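Local coordinates for mannonate dehydratase (Streptococcus suis, PDB 3BDK), which probably catalyses the manganese- or iron-dependent dehydration of D-mannonate to 2-dehydro-3-deoxy-D-gluconate and water in carbohydrate metabolism, at residues E37-M45 / L347-N358. Residues are numbered along the deposited sequence; the frame is centred on the assembly and turned at random.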
loop_
_atom_site.group_PDB
_atom_site.type_symbol
_atom_site.label_atom_id
_atom_site.label_comp_id
_atom_site.label_asym_id
_atom_site.label_seq_id
_atom_site.Cartn_x
_atom_site.Cartn_y
_atom_site.Cartn_z
ATOM N N GLU A 37 13.175 -0.853 -12.576
ATOM C CA GLU A 37 12.963 -2.254 -12.190
ATOM C C GLU A 37 12.068 -2.225 -10.963
ATOM O O GLU A 37 10.970 -2.793 -10.954
ATOM N N GLU A 38 12.537 -1.488 -9.959
ATOM C CA GLU A 38 11.850 -1.293 -8.692
ATOM C C GLU A 38 10.492 -0.636 -8.869
ATOM O O GLU A 38 9.519 -1.036 -8.229
ATOM C CB GLU A 38 12.723 -0.468 -7.753
ATOM C CG GLU A 38 14.069 -1.097 -7.488
ATOM C CD GLU A 38 14.950 -0.265 -6.577
ATOM O OE1 GLU A 38 14.587 0.882 -6.233
ATOM O OE2 GLU A 38 16.033 -0.763 -6.206
ATOM N N ILE A 39 10.420 0.354 -9.756
ATOM C CA ILE A 39 9.172 1.100 -9.973
ATOM C C ILE A 39 8.140 0.271 -10.711
ATOM O O ILE A 39 6.956 0.322 -10.377
ATOM C CB ILE A 39 9.412 2.487 -10.660
ATOM C CG1 ILE A 39 10.204 3.407 -9.721
ATOM C CG2 ILE A 39 8.088 3.142 -11.056
ATOM C CD1 ILE A 39 10.628 4.743 -10.329
ATOM N N LYS A 40 8.595 -0.491 -11.710
ATOM C CA LYS A 40 7.738 -1.444 -12.438
ATOM C C LYS A 40 7.208 -2.547 -11.506
ATOM O O LYS A 40 6.110 -3.076 -11.715
ATOM C CB LYS A 40 8.512 -2.035 -13.646
ATOM C CG LYS A 40 7.862 -3.224 -14.410
ATOM C CD LYS A 40 6.434 -2.918 -14.903
ATOM C CE LYS A 40 5.982 -3.840 -16.045
ATOM N NZ LYS A 40 4.490 -3.759 -16.241
ATOM N N ALA A 41 7.989 -2.869 -10.476
ATOM C CA ALA A 41 7.646 -3.927 -9.523
ATOM C C ALA A 41 6.413 -3.671 -8.645
ATOM O O ALA A 41 5.825 -4.613 -8.133
ATOM C CB ALA A 41 8.852 -4.255 -8.659
ATOM N N ILE A 42 6.038 -2.402 -8.458
ATOM C CA ILE A 42 4.855 -2.017 -7.675
ATOM C C ILE A 42 3.615 -2.451 -8.425
ATOM O O ILE A 42 3.487 -2.150 -9.610
ATOM C CB ILE A 42 4.789 -0.477 -7.477
ATOM C CG1 ILE A 42 5.952 0.012 -6.617
ATOM C CG2 ILE A 42 3.449 -0.049 -6.883
ATOM C CD1 ILE A 42 6.307 1.477 -6.842
ATOM N N PRO A 43 2.694 -3.160 -7.751
ATOM C CA PRO A 43 1.470 -3.610 -8.408
ATOM C C PRO A 43 0.759 -2.428 -9.031
ATOM O O PRO A 43 0.841 -1.321 -8.498
ATOM C CB PRO A 43 0.623 -4.143 -7.254
ATOM C CG PRO A 43 1.575 -4.499 -6.206
ATOM C CD PRO A 43 2.742 -3.572 -6.337
ATOM N N GLY A 44 0.096 -2.670 -10.160
ATOM C CA GLY A 44 -0.744 -1.672 -10.835
ATOM C C GLY A 44 -0.074 -0.406 -11.361
ATOM O O GLY A 44 -0.723 0.430 -11.997
ATOM N N MET A 45 1.217 -0.269 -11.091
ATOM C CA MET A 45 1.961 0.926 -11.454
ATOM C C MET A 45 2.174 0.961 -12.947
ATOM O O MET A 45 2.719 0.008 -13.519
ATOM C CB MET A 45 3.314 0.934 -10.748
ATOM C CG MET A 45 4.138 2.185 -10.994
ATOM S SD MET A 45 3.277 3.690 -10.529
ATOM C CE MET A 45 3.333 3.599 -8.737
ATOM N N LEU A 347 11.776 5.022 -2.023
ATOM C CA LEU A 347 10.851 4.164 -2.757
ATOM C C LEU A 347 9.733 3.593 -1.902
ATOM O O LEU A 347 8.613 3.414 -2.377
ATOM C CB LEU A 347 11.626 3.038 -3.446
ATOM C CG LEU A 347 10.891 1.783 -3.946
ATOM C CD1 LEU A 347 10.129 2.041 -5.218
ATOM C CD2 LEU A 347 11.905 0.689 -4.154
ATOM N N TYR A 348 10.031 3.334 -0.634
ATOM C CA TYR A 348 9.170 2.502 0.220
ATOM C C TYR A 348 7.812 3.088 0.544
ATOM O O TYR A 348 6.788 2.606 0.038
ATOM C CB TYR A 348 9.902 2.112 1.491
ATOM C CG TYR A 348 11.238 1.453 1.237
ATOM C CD1 TYR A 348 11.406 0.553 0.184
ATOM C CD2 TYR A 348 12.319 1.705 2.065
ATOM C CE1 TYR A 348 12.616 -0.074 -0.049
ATOM C CE2 TYR A 348 13.554 1.089 1.842
ATOM C CZ TYR A 348 13.685 0.195 0.780
ATOM O OH TYR A 348 14.894 -0.415 0.550
ATOM N N ASP A 349 7.785 4.135 1.358
ATOM C CA ASP A 349 6.494 4.758 1.709
ATOM C C ASP A 349 5.743 5.279 0.481
ATOM O O ASP A 349 4.521 5.242 0.420
ATOM C CB ASP A 349 6.649 5.852 2.757
ATOM C CG ASP A 349 5.363 6.099 3.516
ATOM O OD1 ASP A 349 4.664 5.104 3.828
ATOM O OD2 ASP A 349 5.045 7.283 3.805
ATOM N N ARG A 350 6.489 5.726 -0.517
ATOM C CA ARG A 350 5.886 6.133 -1.769
ATOM C C ARG A 350 5.100 4.944 -2.337
ATOM O O ARG A 350 3.907 5.052 -2.626
ATOM C CB ARG A 350 6.976 6.613 -2.702
ATOM C CG ARG A 350 6.687 7.942 -3.347
ATOM C CD ARG A 350 7.909 8.886 -3.355
ATOM N NE ARG A 350 9.148 8.319 -3.910
ATOM C CZ ARG A 350 9.379 8.096 -5.207
ATOM N NH1 ARG A 350 8.447 8.347 -6.115
ATOM N NH2 ARG A 350 10.544 7.602 -5.597
ATOM N N ALA A 351 5.739 3.784 -2.432
ATOM C CA ALA A 351 5.027 2.576 -2.919
ATOM C C ALA A 351 3.861 2.156 -2.018
ATOM O O ALA A 351 2.749 1.917 -2.521
ATOM C CB ALA A 351 5.982 1.444 -3.145
ATOM N N LEU A 352 4.087 2.114 -0.696
ATOM C CA LEU A 352 3.000 1.818 0.261
ATOM C C LEU A 352 1.776 2.707 0.045
ATOM O O LEU A 352 0.631 2.240 0.170
ATOM C CB LEU A 352 3.464 1.868 1.728
ATOM C CG LEU A 352 4.437 0.784 2.227
ATOM C CD1 LEU A 352 4.892 1.069 3.624
ATOM C CD2 LEU A 352 3.850 -0.616 2.179
ATOM N N GLY A 353 2.021 3.977 -0.279
ATOM C CA GLY A 353 0.968 4.885 -0.720
ATOM C C GLY A 353 0.262 4.396 -1.977
ATOM O O GLY A 353 -0.970 4.261 -2.001
ATOM N N ALA A 354 1.032 4.112 -3.020
ATOM C CA ALA A 354 0.436 3.707 -4.289
ATOM C C ALA A 354 -0.539 2.533 -4.127
ATOM O O ALA A 354 -1.709 2.620 -4.540
ATOM C CB ALA A 354 1.510 3.396 -5.290
ATOM N N THR A 355 -0.091 1.446 -3.497
ATOM C CA THR A 355 -0.962 0.264 -3.330
ATOM C C THR A 355 -2.179 0.568 -2.457
ATOM O O THR A 355 -3.269 -0.019 -2.651
ATOM C CB THR A 355 -0.202 -0.961 -2.780
ATOM O OG1 THR A 355 0.367 -0.661 -1.495
ATOM C CG2 THR A 355 0.917 -1.359 -3.722
ATOM N N TYR A 356 -2.018 1.494 -1.517
ATOM C CA TYR A 356 -3.164 1.991 -0.746
ATOM C C TYR A 356 -4.171 2.721 -1.657
ATOM O O TYR A 356 -5.408 2.616 -1.461
ATOM C CB TYR A 356 -2.684 2.907 0.383
ATOM C CG TYR A 356 -3.749 3.740 1.062
ATOM C CD1 TYR A 356 -4.786 3.155 1.752
ATOM C CD2 TYR A 356 -3.675 5.126 1.048
ATOM C CE1 TYR A 356 -5.754 3.933 2.384
ATOM C CE2 TYR A 356 -4.615 5.924 1.687
ATOM C CZ TYR A 356 -5.652 5.329 2.358
ATOM O OH TYR A 356 -6.587 6.119 2.989
ATOM N N PHE A 357 -3.652 3.452 -2.645
ATOM C CA PHE A 357 -4.531 4.113 -3.624
ATOM C C PHE A 357 -5.172 3.128 -4.610
ATOM O O PHE A 357 -6.344 3.266 -4.934
ATOM C CB PHE A 357 -3.839 5.308 -4.309
ATOM C CG PHE A 357 -3.675 6.486 -3.403
ATOM C CD1 PHE A 357 -4.762 7.296 -3.097
ATOM C CD2 PHE A 357 -2.457 6.750 -2.800
ATOM C CE1 PHE A 357 -4.635 8.358 -2.214
ATOM C CE2 PHE A 357 -2.313 7.811 -1.920
ATOM C CZ PHE A 357 -3.401 8.614 -1.623
ATOM N N ASN A 358 -4.435 2.102 -5.035
ATOM C CA ASN A 358 -5.068 0.947 -5.715
ATOM C C ASN A 358 -6.297 0.458 -4.968
ATOM O O ASN A 358 -7.350 0.226 -5.562
ATOM C CB ASN A 358 -4.112 -0.235 -5.834
ATOM C CG ASN A 358 -2.857 0.071 -6.658
ATOM O OD1 ASN A 358 -1.845 -0.621 -6.507
ATOM N ND2 ASN A 358 -2.918 1.075 -7.539
#
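Ile42 faces helix 348-368 with both of its branches. Ile42 CD1, the end of the longer one, lies 3.7 Å from Ala351 CB and 4.2 Å from Leu347 CD1; Ile42 CG2, the shorter one, lies over the following turn of the helix, 4.3 Å from Ala354 CB. With only a methyl on Ala351, the backbones come to 6.6 Å between Ile42 CA and Ala351 CA, and the leucine runs past the isoleucine in the opposite direction. A chi1 of 163° swings Leu347 CG opposite the backbone N, and its methyls part: CD1 goes to Ile42, while Leu347 CD2 lies across the extended Glu38 chain, touching Glu38 OE1 at 3.4 Å and Glu38 CB at 3.9 Å. Ile42 is also the first residue of a type II turn that sets the Pro43 ring across Thr355, Pro43 CD 3.9 Å from Thr355 CG2, and then brings Met45 back to Ala354; bent at chi2 and chi3, Met45 puts CE 3.9 Å from Ala354 CB. No hydrogen bond joins the two segments; Thr355 OG1 bonds instead to Thr355 of the second subunit. Within the xylose isomerase-like TIM barrel, the contact seats the connection from helix 36-40 to strand 47-50, first of the parallel strands, on the long helix that follows the last, 327-328, with the second subunit packing alongside.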